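Local coordinates for sensor protein QseC (Escherichia coli, PDB 3JZ3) that acts as an ATP-dependent sensor histidine kinase of the QseB/QseC system, activates the flagella regulon through FlhDC transcription and may phosphorylate QseB, at residues T103-S108 with D140-A145. Sequence-based numbering, arbitrary orientation.
Sequences TLNAHS and DVTLNA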
loop_
_atom_site.group_PDB
_atom_site.type_symbol
_atom_site.label_atom_id
_atom_site.label_comp_id
_atom_site.label_asym_id
_atom_site.label_seq_id
_atom_site.Cartn_x
_atom_site.Cartn_y
_atom_site.Cartn_z
ATOM N N THR B 103 18.778 -15.425 -7.637
ATOM C CA THR B 103 20.055 -15.465 -8.339
ATOM C C THR B 103 20.346 -14.079 -8.910
ATOM O O THR B 103 19.486 -13.470 -9.550
ATOM C CB THR B 103 20.037 -16.514 -9.477
ATOM O OG1 THR B 103 19.741 -17.806 -8.932
ATOM C CG2 THR B 103 21.374 -16.574 -10.192
ATOM N N LEU B 104 21.556 -13.583 -8.670
ATOM C CA LEU B 104 21.951 -12.271 -9.159
ATOM C C LEU B 104 23.148 -12.398 -10.094
ATOM O O LEU B 104 24.287 -12.567 -9.647
ATOM C CB LEU B 104 22.265 -11.332 -7.991
ATOM C CG LEU B 104 21.181 -11.147 -6.921
ATOM C CD1 LEU B 104 21.787 -10.602 -5.643
ATOM C CD2 LEU B 104 20.047 -10.247 -7.415
ATOM N N ASN B 105 22.869 -12.333 -11.396
ATOM C CA ASN B 105 23.900 -12.451 -12.424
ATOM C C ASN B 105 24.584 -11.127 -12.709
ATOM O O ASN B 105 25.755 -11.092 -13.081
ATOM C CB ASN B 105 23.314 -13.032 -13.710
ATOM C CG ASN B 105 22.989 -14.510 -13.588
ATOM O OD1 ASN B 105 23.719 -15.263 -12.948
ATOM N ND2 ASN B 105 21.892 -14.934 -14.209
ATOM N N ALA B 106 23.842 -10.042 -12.535
ATOM C CA ALA B 106 24.370 -8.704 -12.730
ATOM C C ALA B 106 24.225 -7.918 -11.440
ATOM O O ALA B 106 23.403 -8.250 -10.583
ATOM C CB ALA B 106 23.648 -8.005 -13.872
ATOM N N HIS B 107 25.045 -6.883 -11.303
ATOM C CA HIS B 107 25.069 -6.068 -10.105
ATOM C C HIS B 107 25.191 -4.610 -10.512
ATOM O O HIS B 107 25.506 -4.310 -11.669
ATOM C CB HIS B 107 26.233 -6.497 -9.211
ATOM C CG HIS B 107 26.303 -7.979 -8.994
ATOM N ND1 HIS B 107 25.542 -8.630 -8.047
ATOM C CD2 HIS B 107 27.018 -8.939 -9.627
ATOM C CE1 HIS B 107 25.797 -9.926 -8.095
ATOM N NE2 HIS B 107 26.686 -10.140 -9.047
ATOM N N SER B 108 24.924 -3.711 -9.566
ATOM C CA SER B 108 24.923 -2.267 -9.822
ATOM C C SER B 108 24.045 -1.887 -11.019
ATOM O O SER B 108 24.401 -1.011 -11.810
ATOM C CB SER B 108 26.354 -1.743 -10.008
ATOM O OG SER B 108 27.163 -2.066 -8.889
ATOM N N ASP B 140 12.169 -19.515 -8.897
ATOM C CA ASP B 140 13.425 -18.900 -9.319
ATOM C C ASP B 140 13.256 -17.435 -9.700
ATOM O O ASP B 140 12.539 -17.115 -10.653
ATOM C CB ASP B 140 14.032 -19.668 -10.499
ATOM C CG ASP B 140 14.558 -21.027 -10.101
ATOM O OD1 ASP B 140 15.444 -21.083 -9.224
ATOM O OD2 ASP B 140 14.094 -22.039 -10.673
ATOM N N VAL B 141 13.926 -16.560 -8.956
ATOM C CA VAL B 141 13.989 -15.136 -9.285
ATOM C C VAL B 141 15.415 -14.801 -9.713
ATOM O O VAL B 141 16.358 -14.993 -8.944
ATOM C CB VAL B 141 13.561 -14.235 -8.101
ATOM C CG1 VAL B 141 13.506 -12.771 -8.527
ATOM C CG2 VAL B 141 12.209 -14.670 -7.554
ATOM N N THR B 142 15.562 -14.303 -10.936
ATOM C CA THR B 142 16.877 -14.069 -11.524
ATOM C C THR B 142 17.001 -12.647 -12.056
ATOM O O THR B 142 16.149 -12.185 -12.807
ATOM C CB THR B 142 17.162 -15.069 -12.674
ATOM O OG1 THR B 142 17.056 -16.410 -12.182
ATOM C CG2 THR B 142 18.559 -14.865 -13.257
ATOM N N LEU B 143 18.065 -11.958 -11.661
ATOM C CA LEU B 143 18.363 -10.646 -12.210
ATOM C C LEU B 143 19.524 -10.736 -13.196
ATOM O O LEU B 143 20.629 -11.149 -12.830
ATOM C CB LEU B 143 18.687 -9.647 -11.097
ATOM C CG LEU B 143 19.142 -8.245 -11.516
ATOM C CD1 LEU B 143 18.063 -7.504 -12.311
ATOM C CD2 LEU B 143 19.568 -7.445 -10.292
ATOM N N ASN B 144 19.251 -10.355 -14.441
ATOM C CA ASN B 144 20.265 -10.271 -15.487
ATOM C C ASN B 144 20.515 -8.807 -15.859
ATOM O O ASN B 144 19.826 -7.914 -15.358
ATOM C CB ASN B 144 19.834 -11.091 -16.703
ATOM C CG ASN B 144 19.661 -12.560 -16.379
ATOM O OD1 ASN B 144 20.590 -13.208 -15.898
ATOM N ND2 ASN B 144 18.468 -13.093 -16.628
ATOM N N ALA B 145 21.498 -8.564 -16.727
ATOM C CA ALA B 145 21.889 -7.198 -17.122
ATOM C C ALA B 145 20.727 -6.340 -17.634
ATOM O O ALA B 145 20.584 -5.181 -17.233
ATOM C CB ALA B 145 23.017 -7.238 -18.151
HETATM O O HOH W 1 17.265 -18.076 -9.061
#
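Beyond the last parallel bridge between 103-108 and 140-145, Leu104 with Leu143, an asparagine pair continues the pairing that the backbone began, a compact case in the ATP-binding domain of this kinase. Val141 opens it through its carbonyl: O accepts Thr103 N at 2.8 Å, nearly along the C=O axis, and also accepts a longer bond from a water that is hydrogen-bonded to Thr103 OG1 as well. Thr142 bridges to Thr103 in parallel register, their side chains on the same face of the sheet, and its CA leans on Thr103 O in a CA-H...O contact. That same oxygen receives Leu143 N at 3.0 Å, so it meets one hydrogen bond and one weaker CA-H contact, both from the same strand. Leu143, with CG anti to its backbone N (chi1 175°), lies on the other face with Leu104; the two side chains cross obliquely, with Leu104 CD2 4.0 Å from Leu143 CB. The carbonyl of Leu143 serves the departing chain, accepting Asn105 N at 2.9 Å and, weakly, Ala106 N. Asn144 then adds a side-chain hydrogen bond: OD1 takes Asn105 ND2 at 2.7 Å in its carbonyl plane, the two amides lying side by side only 15° from coplanar. Asn144 ND2 is bonded to Asn147 OD1, which should fix the rotation of the acceptor amide. Asn105 ND2 also rests against Thr142 CG2. Finally, Ala145 meets Ala106, with Ala106 CB 3.6 Å from Ala145 N. In the mixed sheet, strand 99-104 is outermost within the chain and strand 138-143 separates it from 147-151; helix 78-95 covers the leucine face, Leu143 touching Leu78 and Leu82 there and Phe148 on the neighbouring strand.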